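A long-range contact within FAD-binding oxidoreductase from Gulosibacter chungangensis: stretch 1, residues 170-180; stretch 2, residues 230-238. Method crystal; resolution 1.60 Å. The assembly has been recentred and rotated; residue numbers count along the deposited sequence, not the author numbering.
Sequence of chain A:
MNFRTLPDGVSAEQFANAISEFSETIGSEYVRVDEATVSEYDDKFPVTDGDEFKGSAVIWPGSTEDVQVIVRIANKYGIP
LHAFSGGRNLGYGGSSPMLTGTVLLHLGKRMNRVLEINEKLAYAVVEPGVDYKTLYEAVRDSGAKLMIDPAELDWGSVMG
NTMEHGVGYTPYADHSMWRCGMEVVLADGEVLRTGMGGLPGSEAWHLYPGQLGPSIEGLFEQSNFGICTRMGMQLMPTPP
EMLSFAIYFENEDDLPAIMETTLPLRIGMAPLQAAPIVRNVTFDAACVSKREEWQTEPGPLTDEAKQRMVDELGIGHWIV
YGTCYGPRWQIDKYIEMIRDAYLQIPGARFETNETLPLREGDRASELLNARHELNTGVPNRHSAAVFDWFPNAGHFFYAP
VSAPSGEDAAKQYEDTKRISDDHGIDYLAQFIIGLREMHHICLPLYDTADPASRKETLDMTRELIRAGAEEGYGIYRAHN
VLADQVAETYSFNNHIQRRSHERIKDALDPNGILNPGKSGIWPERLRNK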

ATOM      1  N   THR A 170      16.999   2.633   1.446  1.00 17.05           N
ATOM      2  CA  THR A 170      16.822   3.251   2.787  1.00 16.61           C
ATOM      3  C   THR A 170      15.657   2.570   3.496  1.00 15.89           C
ATOM      4  O   THR A 170      15.020   1.671   2.959  1.00 15.59           O
ATOM      5  CB  THR A 170      16.727   4.767   2.749  1.00 15.84           C
ATOM      6  OG1 THR A 170      15.377   5.157   2.486  1.00 17.45           O
ATOM      7  CG2 THR A 170      17.679   5.402   1.760  1.00 17.19           C
ATOM      8  N   PRO A 171      15.254   3.004   4.711  1.00 16.08           N
ATOM      9  CA  PRO A 171      14.009   2.468   5.274  1.00 17.87           C
ATOM     10  C   PRO A 171      12.807   2.766   4.355  1.00 17.55           C
ATOM     11  O   PRO A 171      11.835   2.038   4.421  1.00 18.90           O
ATOM     12  CB  PRO A 171      13.871   3.215   6.594  1.00 17.58           C
ATOM     13  CG  PRO A 171      15.293   3.500   6.973  1.00 17.60           C
ATOM     14  CD  PRO A 171      15.953   3.886   5.654  1.00 17.28           C
ATOM     15  N   TYR A 172      12.896   3.817   3.535  1.00 16.20           N
ATOM     16  CA  TYR A 172      11.857   4.164   2.508  1.00 16.52           C
ATOM     17  C   TYR A 172      12.117   3.438   1.181  1.00 16.80           C
ATOM     18  O   TYR A 172      11.663   3.952   0.138  1.00 16.98           O
ATOM     19  CB  TYR A 172      11.755   5.690   2.323  1.00 17.12           C
ATOM     20  CG  TYR A 172      10.892   6.395   3.335  1.00 15.71           C
ATOM     21  CD1 TYR A 172      10.970   6.110   4.697  1.00 17.42           C
ATOM     22  CD2 TYR A 172       9.972   7.339   2.943  1.00 16.81           C
ATOM     23  CE1 TYR A 172      10.168   6.768   5.615  1.00 18.27           C
ATOM     24  CE2 TYR A 172       9.150   7.992   3.849  1.00 16.98           C
ATOM     25  CZ  TYR A 172       9.282   7.736   5.195  1.00 17.83           C
ATOM     26  OH  TYR A 172       8.462   8.411   6.049  1.00 17.97           O
ATOM     27  N   ALA A 173      12.693   2.232   1.192  1.00 17.02           N
ATOM     28  CA  ALA A 173      13.109   1.501  -0.033  1.00 16.92           C
ATOM     29  C   ALA A 173      11.907   1.195  -0.927  1.00 18.66           C
ATOM     30  O   ALA A 173      12.101   1.018  -2.145  1.00 18.37           O
ATOM     31  CB  ALA A 173      13.862   0.245   0.355  1.00 20.07           C
ATOM     32  N   ASP A 174      10.735   0.945  -0.350  1.00 19.71           N
ATOM     33  CA  ASP A 174       9.545   0.524  -1.142  1.00 20.82           C
ATOM     34  C   ASP A 174       8.866   1.779  -1.696  1.00 19.44           C
ATOM     35  O   ASP A 174       8.009   2.379  -1.045  1.00 19.81           O
ATOM     36  CB  ASP A 174       8.560  -0.289  -0.293  1.00 20.95           C
ATOM     37  CG  ASP A 174       7.437  -0.926  -1.091  1.00 23.60           C
ATOM     38  OD1 ASP A 174       7.254  -0.556  -2.239  1.00 21.34           O
ATOM     39  OD2 ASP A 174       6.792  -1.864  -0.588  1.00 26.38           O
ATOM     40  N   HIS A 175       9.256   2.155  -2.892  1.00 21.81           N
ATOM     41  CA  HIS A 175       8.829   3.397  -3.549  1.00 20.49           C
ATOM     42  C   HIS A 175       7.314   3.419  -3.652  1.00 19.60           C
ATOM     43  O   HIS A 175       6.725   4.465  -3.426  1.00 19.70           O
ATOM     44  CB  HIS A 175       9.561   3.524  -4.883  1.00 20.16           C
ATOM     45  CG  HIS A 175      11.037   3.656  -4.704  1.00 18.96           C
ATOM     46  ND1 HIS A 175      11.916   3.562  -5.753  1.00 18.48           N
ATOM     47  CD2 HIS A 175      11.796   3.837  -3.585  1.00 18.95           C
ATOM     48  CE1 HIS A 175      13.130   3.756  -5.301  1.00 19.01           C
ATOM     49  NE2 HIS A 175      13.095   3.924  -3.966  1.00 18.91           N
ATOM     50  N   SER A 176       6.702   2.277  -3.867  1.00 19.44           N
ATOM     51  CA  SER A 176       5.228   2.193  -4.006  1.00 21.16           C
ATOM     52  C   SER A 176       4.545   2.554  -2.693  1.00 19.70           C
ATOM     53  O   SER A 176       3.421   3.037  -2.735  1.00 19.62           O
ATOM     54  CB  SER A 176       4.759   0.841  -4.456  1.00 21.83           C
ATOM     55  OG  SER A 176       4.879  -0.090  -3.414  1.00 23.48           O
ATOM     56  N   MET A 177       5.164   2.285  -1.559  1.00 20.13           N
ATOM     57  CA  MET A 177       4.600   2.599  -0.220  1.00 21.52           C
ATOM     58  C   MET A 177       4.583   4.110   0.016  1.00 19.26           C
ATOM     59  O   MET A 177       3.615   4.630   0.598  1.00 22.33           O
ATOM     60  CB  MET A 177       5.465   1.932   0.855  1.00 24.30           C
ATOM     61  CG  MET A 177       5.046   2.159   2.287  1.00 29.33           C
ATOM     62  SD  MET A 177       6.009   0.990   3.351  1.00 37.00           S
ATOM     63  CE  MET A 177       6.058  -0.488   2.349  1.00 28.82           C
ATOM     64  N   TRP A 178       5.569   4.821  -0.493  1.00 18.93           N
ATOM     65  CA  TRP A 178       5.730   6.264  -0.201  1.00 17.60           C
ATOM     66  C   TRP A 178       5.160   7.165  -1.284  1.00 18.38           C
ATOM     67  O   TRP A 178       4.997   8.352  -1.000  1.00 18.37           O
ATOM     68  CB  TRP A 178       7.187   6.536   0.150  1.00 18.33           C
ATOM     69  CG  TRP A 178       7.569   5.626   1.265  1.00 17.91           C
ATOM     70  CD1 TRP A 178       8.378   4.526   1.201  1.00 19.25           C
ATOM     71  CD2 TRP A 178       7.019   5.650   2.591  1.00 18.54           C
ATOM     72  NE1 TRP A 178       8.417   3.912   2.414  1.00 19.76           N
ATOM     73  CE2 TRP A 178       7.609   4.575   3.291  1.00 20.97           C
ATOM     74  CE3 TRP A 178       6.121   6.491   3.264  1.00 19.38           C
ATOM     75  CZ2 TRP A 178       7.327   4.305   4.625  1.00 19.95           C
ATOM     76  CZ3 TRP A 178       5.823   6.210   4.583  1.00 22.31           C
ATOM     77  CH2 TRP A 178       6.415   5.131   5.245  1.00 21.01           C
ATOM     78  N   ARG A 179       4.834   6.590  -2.446  1.00 16.01           N
ATOM     79  CA  ARG A 179       3.971   7.203  -3.477  1.00 17.23           C
ATOM     80  C   ARG A 179       2.676   7.659  -2.810  1.00 17.04           C
ATOM     81  O   ARG A 179       1.994   6.828  -2.186  1.00 16.22           O
ATOM     82  CB  ARG A 179       3.686   6.167  -4.550  1.00 17.45           C
ATOM     83  CG  ARG A 179       2.718   6.605  -5.650  1.00 19.30           C
ATOM     84  CD  ARG A 179       2.233   5.399  -6.390  1.00 18.89           C
ATOM     85  NE  ARG A 179       1.298   4.649  -5.552  1.00 22.78           N
ATOM     86  CZ  ARG A 179       1.146   3.334  -5.523  1.00 23.00           C
ATOM     87  NH1 ARG A 179       1.848   2.572  -6.327  1.00 25.77           N
ATOM     88  NH2 ARG A 179       0.298   2.784  -4.682  1.00 26.09           N
ATOM     89  N   CYS A 180       2.234   8.890  -3.050  1.00 16.80           N
ATOM     90  CA  CYS A 180       0.911   9.308  -2.556  1.00 16.81           C
ATOM     91  C   CYS A 180       0.362  10.465  -3.377  1.00 18.38           C
ATOM     92  O   CYS A 180       0.939  11.564  -3.342  1.00 18.13           O
ATOM     93  CB  CYS A 180       1.013   9.694  -1.085  1.00 18.25           C
ATOM     94  SG  CYS A 180      -0.629   9.901  -0.350  1.00 19.87           S
TER
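Stretch 2 (230-238) RMGMQLMPT

Stretch 2 lies on stretch 1 as an antiparallel strand paired with the start of the strand that follows a helix, and beyond that pairing its chain continues across the ring of Tyr-172. The direction follows from the register of nearest CA atoms: as stretch 1 runs from Trp-178 through Arg-179 to Cys-180, its partners run backwards, Gln-234, Met-233 and Gly-232, at CA-CA distances of 5.0, 4.7 and 5.0 Å.

Two backbone hydrogen bonds fix this register. Gln-234 N donates to Trp-178 O (2.8 Å, 168° at the hydrogen) and Cys-180 N donates to Gly-232 O (2.9 Å, 167°); both are short and nearly straight. They bracket Arg-179 and Met-233, which form a non-hydrogen-bonded antiparallel pair with their side chains on the same face of the sheet. CA-H...O contacts supplement the pairing: Arg-179 CA lies 3.4 Å from Gly-232 O, and Gly-232 CA lies 3.3 Å from Cys-180 O. The second approach leaves no room for a side chain at Gly-232, since an ideally placed CB would sit 2.3 Å from Cys-180 O.

Residues 230-234 are extended, with phi/psi from -162/142 at Arg-230 to -69/143 at Gln-234. In stretch 1 the helix spans 175-178, and Arg-179, at -52/132, is the first residue to leave helical values. Met-233 fits at this junction. Its chi angles of t, p and p bring the end of the side chain nearer to stretch 1, with SD 3.7 Å from Trp-178 CB and CE 3.7 Å from His-175 O. Two residues earlier in the strand, Met-231 CE reaches Arg-179 CG at 3.9 Å.

Gln-234 points its CA-to-CB bond toward stretch 1 and has the largest area covered by it, 89 Å². Its OE1 lies near the plane of the Trp-178 ring, at the edge, 3.5 Å from Trp-178 CE3, while its NE2 lies 3.5 Å from Cys-180 CB. A water donates to Gln-234 OE1 (2.8 Å) and to Met-177 O (3.1 Å), adding an indirect link.

After Gln-234 the backbone pairing with stretch 1 gives way to packing on the Tyr-172 ring, by backbone and side-chain atoms of stretch 2. Leu-235 turns away, whereas Met-236 points toward stretch 1 and covers a face of Tyr-172: Met-236 CB stands 3.7 Å from the centroid of the Tyr-172 ring, 14° off the normal, which identifies a CH-pi contact. Met-236 N lies over a ring face too, 3.5 Å from Tyr-172 CE2. Beyond the ring, Met-236 SD packs against Pro-171 CD at 3.7 Å. In all, the two stretches bury 604 Å², both sides summed.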

ATOM      1  N   ARG A 230       1.971  13.653 -12.735  1.00 18.13           N
ATOM      2  CA  ARG A 230       2.366  14.269 -11.430  1.00 16.91           C
ATOM      3  C   ARG A 230       2.271  13.198 -10.373  1.00 16.86           C
ATOM      4  O   ARG A 230       1.290  12.380 -10.411  1.00 18.01           O
ATOM      5  CB  ARG A 230       1.467  15.475 -11.118  1.00 17.74           C
ATOM      6  CG  ARG A 230       1.986  16.279  -9.928  1.00 18.29           C
ATOM      7  CD  ARG A 230       0.973  17.213  -9.310  1.00 20.43           C
ATOM      8  NE  ARG A 230       0.575  18.216 -10.274  1.00 21.76           N
ATOM      9  CZ  ARG A 230       0.188  19.439 -10.000  1.00 26.27           C
ATOM     10  NH1 ARG A 230       0.129  19.865  -8.747  1.00 24.42           N
ATOM     11  NH2 ARG A 230      -0.100  20.240 -11.010  1.00 24.30           N
ATOM     12  N   MET A 231       3.202  13.177  -9.411  1.00 19.14           N
ATOM     13  CA  MET A 231       3.197  12.155  -8.360  1.00 18.59           C
ATOM     14  C   MET A 231       3.779  12.740  -7.077  1.00 18.00           C
ATOM     15  O   MET A 231       4.815  13.449  -7.161  1.00 16.38           O
ATOM     16  CB  MET A 231       4.022  10.935  -8.749  1.00 18.39           C
ATOM     17  CG  MET A 231       3.942   9.804  -7.732  1.00 20.97           C
ATOM     18  SD  MET A 231       5.034   8.454  -8.174  1.00 19.88           S
ATOM     19  CE  MET A 231       3.887   7.568  -9.225  1.00 21.69           C
ATOM     20  N   GLY A 232       3.084  12.517  -5.958  1.00 17.23           N
ATOM     21  CA  GLY A 232       3.682  12.846  -4.657  1.00 15.41           C
ATOM     22  C   GLY A 232       4.572  11.708  -4.200  1.00 17.39           C
ATOM     23  O   GLY A 232       4.208  10.511  -4.401  1.00 16.64           O
ATOM     24  N   MET A 233       5.705  12.047  -3.594  1.00 16.94           N
ATOM     25  CA  MET A 233       6.636  11.028  -3.046  1.00 17.85           C
ATOM     26  C   MET A 233       6.947  11.439  -1.623  1.00 17.09           C
ATOM     27  O   MET A 233       7.536  12.517  -1.464  1.00 17.82           O
ATOM     28  CB  MET A 233       7.922  10.881  -3.855  1.00 16.50           C
ATOM     29  CG  MET A 233       8.927   9.878  -3.281  1.00 16.46           C
ATOM     30  SD  MET A 233       8.152   8.232  -3.040  1.00 20.31           S
ATOM     31  CE  MET A 233       7.678   7.832  -4.723  1.00 18.62           C
ATOM     32  N   GLN A 234       6.441  10.695  -0.646  1.00 15.79           N
ATOM     33  CA  GLN A 234       6.746  11.014   0.786  1.00 15.08           C
ATOM     34  C   GLN A 234       8.235  10.717   1.051  1.00 17.06           C
ATOM     35  O   GLN A 234       8.773   9.777   0.450  1.00 16.69           O
ATOM     36  CB  GLN A 234       5.775  10.224   1.654  1.00 15.97           C
ATOM     37  CG  GLN A 234       4.357  10.653   1.388  1.00 15.93           C
ATOM     38  CD  GLN A 234       3.320   9.858   2.111  1.00 17.01           C
ATOM     39  OE1 GLN A 234       3.599   8.787   2.646  1.00 21.47           O
ATOM     40  NE2 GLN A 234       2.134  10.421   2.147  1.00 16.38           N
ATOM     41  N   LEU A 235       8.892  11.542   1.864  1.00 15.85           N
ATOM     42  CA  LEU A 235      10.345  11.547   2.039  1.00 16.38           C
ATOM     43  C   LEU A 235      10.672  11.373   3.506  1.00 16.79           C
ATOM     44  O   LEU A 235      10.090  12.037   4.344  1.00 18.86           O
ATOM     45  CB  LEU A 235      10.954  12.881   1.542  1.00 16.85           C
ATOM     46  CG  LEU A 235      10.727  13.238   0.081  1.00 16.53           C
ATOM     47  CD1 LEU A 235      11.486  14.540  -0.293  1.00 18.99           C
ATOM     48  CD2 LEU A 235      11.153  12.088  -0.824  1.00 18.94           C
ATOM     49  N   MET A 236      11.620  10.511   3.758  1.00 15.91           N
ATOM     50  CA  MET A 236      12.028  10.222   5.143  1.00 16.67           C
ATOM     51  C   MET A 236      12.595  11.487   5.737  1.00 16.68           C
ATOM     52  O   MET A 236      13.521  12.119   5.187  1.00 18.07           O
ATOM     53  CB  MET A 236      13.042   9.074   5.195  1.00 18.64           C
ATOM     54  CG  MET A 236      13.401   8.672   6.603  1.00 22.96           C
ATOM     55  SD  MET A 236      14.372   7.145   6.502  1.00 24.40           S
ATOM     56  CE  MET A 236      15.523   7.360   7.856  1.00 29.74           C
ATOM     57  N   PRO A 237      12.148  11.892   6.947  1.00 18.59           N
ATOM     58  CA  PRO A 237      12.870  12.930   7.669  1.00 19.39           C
ATOM     59  C   PRO A 237      14.308  12.496   7.981  1.00 19.06           C
ATOM     60  O   PRO A 237      14.531  11.362   8.358  1.00 20.16           O
ATOM     61  CB  PRO A 237      12.040  13.065   8.968  1.00 20.02           C
ATOM     62  CG  PRO A 237      10.670  12.604   8.583  1.00 21.13           C
ATOM     63  CD  PRO A 237      10.940  11.449   7.649  1.00 18.36           C
ATOM     64  N   THR A 238      15.255  13.398   7.797  1.00 18.58           N
ATOM     65  CA  THR A 238      16.673  13.132   8.040  1.00 19.36           C
ATOM     66  C   THR A 238      16.876  12.861   9.526  1.00 21.10           C
ATOM     67  O   THR A 238      16.557  13.692  10.359  1.00 21.10           O
ATOM     68  CB  THR A 238      17.536  14.318   7.560  1.00 22.62           C
ATOM     69  OG1 THR A 238      17.270  14.586   6.181  1.00 20.76           O
ATOM     70  CG2 THR A 238      19.010  14.073   7.772  1.00 24.95           C
TER
HETATM   71  O   HOH W   1       1.787   6.917   1.580  1.00 35.85           O